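Local coordinates for ESX-5 secretion-associated protein EspG5 (Mycobacterium marinum, PDB 6VJ5), which acts as a specific cytoplasmic chaperone for cognate PE/PPE proteins of the ESX-5 secretion pathway, binding them and preventing aggregation of PE/PPE dimers, at residues A80-V86 / V118-G124; A220-Y226 / S240-D246. Numbering follows the deposited sequence.

In the fold
From the N terminus, the chain leaves helix 69-79 and enters strand 83-91; interaction 1 then closes a long connection, with 31 residues between its segments, when strand 115-123 returns antiparallel beside it. Much later, interaction 2 joins strands 221-231 and 234-247 of a tight hairpin, with 13 residues between its segments. The two contacts follow in series, neither nesting nor crossing. They meet in space because 83-91 and 221-231 are neighbours: V86 N lies 2.6 Å from Y226 O, a probable hydrogen bond. The order 115-123, 83-91, 221-231, 234-247 thus runs through the middle of one antiparallel sheet, whose interaction 2 side touches PPE41.

Interaction 1 (A80-V86 / V118-G124); sequences APDLEVV and VVLARRG
Strands 83-86 and 118-123 run antiparallel, with axes 4.7 Å apart at closest and directions 164° apart. At the start of the second segment, V118 O receives a CA-H...O contact from V86 CA (3.5 Å). V119 faces V86 in a non-hydrogen-bonded pair, CG2 to CG2 4.2 Å. L120 and V85 form a hydrogen-bonded pair, with L120 N to V85 O 2.8 Å and V85 N to L120 O 2.9 Å; L120 takes the m,t rotamer and places CD1 4.2 Å from V85 CG1. A121 faces E84 in a non-hydrogen-bonded pair, and its CB also meets P81 CB at 4.1 Å, while V77 and L78 of helix 69-79 pack on it.

R122 breaks the simple register. Its N binds L83 O (3.0 Å), whereas its O accepts D82 N (2.8 Å) and, weakly, L83 N (3.5 Å). The R122 side chain (t,t,p) turns its guanidinium so that L83 CB covers one face; NH2 makes a long salt bridge to D82 OD2 (3.9 Å). R123 extends with NE 3.3 Å from A80 O. G124, at positive phi (65°), gives its N to D82 OD2 (3.2 Å, 171° at the hydrogen). Two residues, D82 and L83, facing one, R122, define a classic beta bulge, here where strand 83-91 enters the central antiparallel sheet of EspG5.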
# COMPACT_ATOMS: atom_id res chain seq x y z
N ALA C 80 11.39 -2.58 16.92
CA ALA C 80 12.80 -2.83 16.63
C ALA C 80 13.39 -3.74 17.70
O ALA C 80 14.27 -3.34 18.46
CB ALA C 80 13.57 -1.52 16.53
N PRO C 81 12.93 -4.98 17.76
CA PRO C 81 13.46 -5.90 18.77
C PRO C 81 14.79 -6.50 18.35
O PRO C 81 15.10 -6.61 17.16
CB PRO C 81 12.38 -6.98 18.86
CG PRO C 81 11.84 -7.04 17.46
CD PRO C 81 11.89 -5.61 16.93
N ASP C 82 15.60 -6.85 19.35
CA ASP C 82 16.79 -7.64 19.09
C ASP C 82 16.44 -9.12 18.95
O ASP C 82 17.12 -9.86 18.23
CB ASP C 82 17.81 -7.45 20.22
CG ASP C 82 18.17 -5.99 20.44
OD1 ASP C 82 18.48 -5.27 19.46
OD2 ASP C 82 18.14 -5.55 21.61
N LEU C 83 15.38 -9.55 19.62
CA LEU C 83 14.95 -10.94 19.63
C LEU C 83 13.43 -10.99 19.60
O LEU C 83 12.76 -10.20 20.27
CB LEU C 83 15.46 -11.65 20.89
CG LEU C 83 15.09 -13.12 21.05
CD1 LEU C 83 15.75 -13.97 19.98
CD2 LEU C 83 15.48 -13.60 22.44
N GLU C 84 12.90 -11.90 18.79
CA GLU C 84 11.47 -12.18 18.74
C GLU C 84 11.26 -13.67 18.89
O GLU C 84 11.87 -14.46 18.16
CB GLU C 84 10.84 -11.69 17.43
CG GLU C 84 10.09 -10.37 17.56
CD GLU C 84 9.81 -9.72 16.22
OE1 GLU C 84 10.47 -10.08 15.23
OE2 GLU C 84 8.93 -8.84 16.16
N VAL C 85 10.44 -14.05 19.85
CA VAL C 85 10.00 -15.43 20.05
C VAL C 85 8.52 -15.48 19.72
O VAL C 85 7.73 -14.69 20.25
CB VAL C 85 10.27 -15.92 21.48
CG1 VAL C 85 9.70 -17.31 21.69
CG2 VAL C 85 11.76 -15.92 21.77
N VAL C 86 8.14 -16.40 18.84
CA VAL C 86 6.77 -16.49 18.35
C VAL C 86 6.19 -17.84 18.74
O VAL C 86 6.89 -18.85 18.73
CB VAL C 86 6.70 -16.29 16.82
CG1 VAL C 86 5.33 -16.70 16.30
CG2 VAL C 86 7.01 -14.85 16.46
N VAL C 118 0.86 -15.32 19.60
CA VAL C 118 1.62 -14.75 20.71
C VAL C 118 3.01 -14.39 20.21
O VAL C 118 3.76 -15.27 19.77
CB VAL C 118 1.71 -15.71 21.90
CG1 VAL C 118 2.66 -15.15 22.95
CG2 VAL C 118 0.34 -15.98 22.49
N VAL C 119 3.38 -13.12 20.32
CA VAL C 119 4.72 -12.64 20.01
C VAL C 119 5.35 -12.09 21.28
O VAL C 119 4.74 -11.27 21.98
CB VAL C 119 4.70 -11.58 18.90
CG1 VAL C 119 6.11 -11.09 18.60
CG2 VAL C 119 4.07 -12.15 17.64
N LEU C 120 6.57 -12.54 21.58
CA LEU C 120 7.35 -12.07 22.71
C LEU C 120 8.56 -11.34 22.15
O LEU C 120 9.42 -11.96 21.52
CB LEU C 120 7.78 -13.24 23.60
CG LEU C 120 6.69 -14.10 24.22
CD1 LEU C 120 7.28 -15.45 24.61
CD2 LEU C 120 6.08 -13.43 25.42
N ALA C 121 8.63 -10.04 22.38
CA ALA C 121 9.69 -9.21 21.83
C ALA C 121 10.62 -8.73 22.94
O ALA C 121 10.19 -8.52 24.08
CB ALA C 121 9.12 -8.01 21.07
N ARG C 122 11.89 -8.55 22.60
CA ARG C 122 12.87 -8.06 23.56
C ARG C 122 13.72 -6.97 22.91
O ARG C 122 14.13 -7.09 21.76
CB ARG C 122 13.79 -9.19 24.05
CG ARG C 122 14.60 -8.84 25.30
CD ARG C 122 15.88 -9.66 25.35
NE ARG C 122 16.93 -9.03 24.55
CZ ARG C 122 17.89 -9.69 23.90
NH1 ARG C 122 17.92 -11.01 23.92
NH2 ARG C 122 18.80 -9.02 23.21
N ARG C 123 13.95 -5.90 23.67
CA ARG C 123 14.91 -4.87 23.32
C ARG C 123 15.73 -4.58 24.57
O ARG C 123 15.18 -4.11 25.57
CB ARG C 123 14.21 -3.60 22.83
CG ARG C 123 15.13 -2.65 22.06
CD ARG C 123 14.38 -1.38 21.68
NE ARG C 123 14.91 -0.77 20.47
CZ ARG C 123 14.62 0.46 20.05
NH1 ARG C 123 13.81 1.23 20.76
NH2 ARG C 123 15.15 0.92 18.93
N GLY C 124 17.02 -4.89 24.51
CA GLY C 124 17.86 -4.81 25.69
C GLY C 124 17.44 -5.81 26.75
O GLY C 124 17.70 -7.00 26.61

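Interaction 2 (A220-Y226 / S240-D246); sequences AAEVAVY and SVLSLKD
Strands 221-226 and 242-246 are almost exactly antiparallel (175°), with axes 4.6 Å apart at closest approach. Pairs V223-L244 and V225-L242 are hydrogen-bonded: V223 N to L244 O, L244 N to V223 O and V225 N to L242 O are each 2.8 Å, and L242 N to V225 O 2.9 Å. A220 N to D246 O (2.7 Å) secures the far end. The side chains of V223, L244, V225 and L242 form one apolar face, V223 CB 4.3 Å from L244 CB and V225 CB 4.2 Å from L242 CB; the two valines abut helix 147-159.

The other face is uneven. Between bulky E222 and Y226, little A224 leaves a hollow, bordered by V241, whose CG1 is 4.5 Å from A224 CB and CG2 4.1 Å from Y226 CB. Polar side chains of PPE41 pack on A224 and Y226, covering this low stretch. A water 2.5 Å from S243 OG lies nearby. K245, extended to chi3 and then bent (chi4 m), brings NZ to 2.4 Å from E222 OE1, a very short salt bridge that pairs opposite charges within a buried face PPE41 also covers.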
# COMPACT_ATOMS: atom_id res chain seq x y z
N ALA C 220 -6.25 -32.14 18.72
CA ALA C 220 -7.18 -31.33 19.49
C ALA C 220 -6.67 -29.91 19.69
O ALA C 220 -7.48 -28.99 19.89
CB ALA C 220 -7.44 -31.96 20.86
N ALA C 221 -5.35 -29.71 19.63
CA ALA C 221 -4.72 -28.41 19.77
C ALA C 221 -3.26 -28.56 19.37
O ALA C 221 -2.65 -29.61 19.62
CB ALA C 221 -4.82 -27.89 21.21
N GLU C 222 -2.71 -27.54 18.73
CA GLU C 222 -1.30 -27.54 18.36
C GLU C 222 -0.66 -26.21 18.73
O GLU C 222 -1.34 -25.19 18.88
CB GLU C 222 -1.07 -27.78 16.86
CG GLU C 222 -2.04 -28.70 16.16
CD GLU C 222 -1.58 -29.05 14.75
OE1 GLU C 222 -0.45 -29.59 14.61
OE2 GLU C 222 -2.32 -28.78 13.79
N VAL C 223 0.66 -26.23 18.85
CA VAL C 223 1.45 -25.02 19.04
C VAL C 223 2.71 -25.13 18.19
O VAL C 223 3.35 -26.19 18.13
CB VAL C 223 1.82 -24.79 20.52
CG1 VAL C 223 2.61 -23.51 20.69
CG2 VAL C 223 0.57 -24.76 21.36
N ALA C 224 3.06 -24.03 17.53
CA ALA C 224 4.34 -23.90 16.83
C ALA C 224 5.10 -22.76 17.48
O ALA C 224 4.54 -21.69 17.71
CB ALA C 224 4.12 -23.63 15.34
N VAL C 225 6.37 -22.99 17.79
CA VAL C 225 7.19 -22.02 18.51
C VAL C 225 8.51 -21.87 17.77
O VAL C 225 9.19 -22.86 17.48
CB VAL C 225 7.44 -22.45 19.97
CG1 VAL C 225 8.20 -21.37 20.72
CG2 VAL C 225 6.12 -22.77 20.66
N TYR C 226 8.89 -20.62 17.49
CA TYR C 226 10.14 -20.32 16.80
C TYR C 226 10.55 -18.90 17.16
O TYR C 226 9.81 -18.16 17.82
CB TYR C 226 9.99 -20.50 15.29
CG TYR C 226 8.89 -19.67 14.69
CD1 TYR C 226 7.56 -20.08 14.77
CD2 TYR C 226 9.16 -18.47 14.04
CE1 TYR C 226 6.55 -19.33 14.22
CE2 TYR C 226 8.15 -17.71 13.49
CZ TYR C 226 6.84 -18.15 13.58
OH TYR C 226 5.83 -17.39 13.04
N SER C 240 15.41 -24.21 13.77
CA SER C 240 14.53 -25.25 14.29
C SER C 240 13.23 -24.63 14.78
O SER C 240 13.19 -23.49 15.25
CB SER C 240 15.20 -26.00 15.45
OG SER C 240 14.26 -26.77 16.17
N VAL C 241 12.15 -25.41 14.67
CA VAL C 241 10.84 -25.03 15.19
C VAL C 241 10.39 -26.11 16.16
O VAL C 241 10.61 -27.31 15.92
CB VAL C 241 9.80 -24.86 14.06
CG1 VAL C 241 8.46 -24.40 14.64
CG2 VAL C 241 10.31 -23.87 13.02
N LEU C 242 9.76 -25.70 17.25
CA LEU C 242 9.15 -26.61 18.21
C LEU C 242 7.66 -26.71 17.89
O LEU C 242 6.94 -25.71 17.96
CB LEU C 242 9.34 -26.15 19.65
CG LEU C 242 8.54 -26.94 20.69
CD1 LEU C 242 8.99 -28.40 20.74
CD2 LEU C 242 8.67 -26.29 22.07
N SER C 243 7.20 -27.92 17.58
CA SER C 243 5.78 -28.18 17.35
C SER C 243 5.26 -29.10 18.44
O SER C 243 5.79 -30.21 18.63
CB SER C 243 5.56 -28.80 15.97
OG SER C 243 4.20 -29.15 15.80
N LEU C 244 4.23 -28.65 19.15
CA LEU C 244 3.49 -29.48 20.09
C LEU C 244 2.13 -29.81 19.49
O LEU C 244 1.48 -28.94 18.90
CB LEU C 244 3.30 -28.77 21.43
CG LEU C 244 4.54 -28.18 22.10
CD1 LEU C 244 4.15 -27.67 23.48
CD2 LEU C 244 5.65 -29.20 22.19
N LYS C 245 1.70 -31.06 19.66
CA LYS C 245 0.43 -31.51 19.12
C LYS C 245 -0.28 -32.41 20.12
O LYS C 245 0.35 -33.25 20.77
CB LYS C 245 0.62 -32.28 17.80
CG LYS C 245 1.32 -31.50 16.71
CD LYS C 245 1.58 -32.37 15.49
CE LYS C 245 2.38 -31.63 14.43
NZ LYS C 245 1.63 -30.47 13.88
N ASP C 246 -1.60 -32.25 20.21
CA ASP C 246 -2.44 -32.98 21.15
C ASP C 246 -3.30 -34.01 20.41
O ASP C 246 -4.32 -33.66 19.82
CB ASP C 246 -3.34 -32.03 21.94
CG ASP C 246 -2.61 -31.26 22.99
OD1 ASP C 246 -1.37 -31.39 23.04
OD2 ASP C 246 -3.26 -30.54 23.77
O HOH W 1 2.47 -27.44 15.36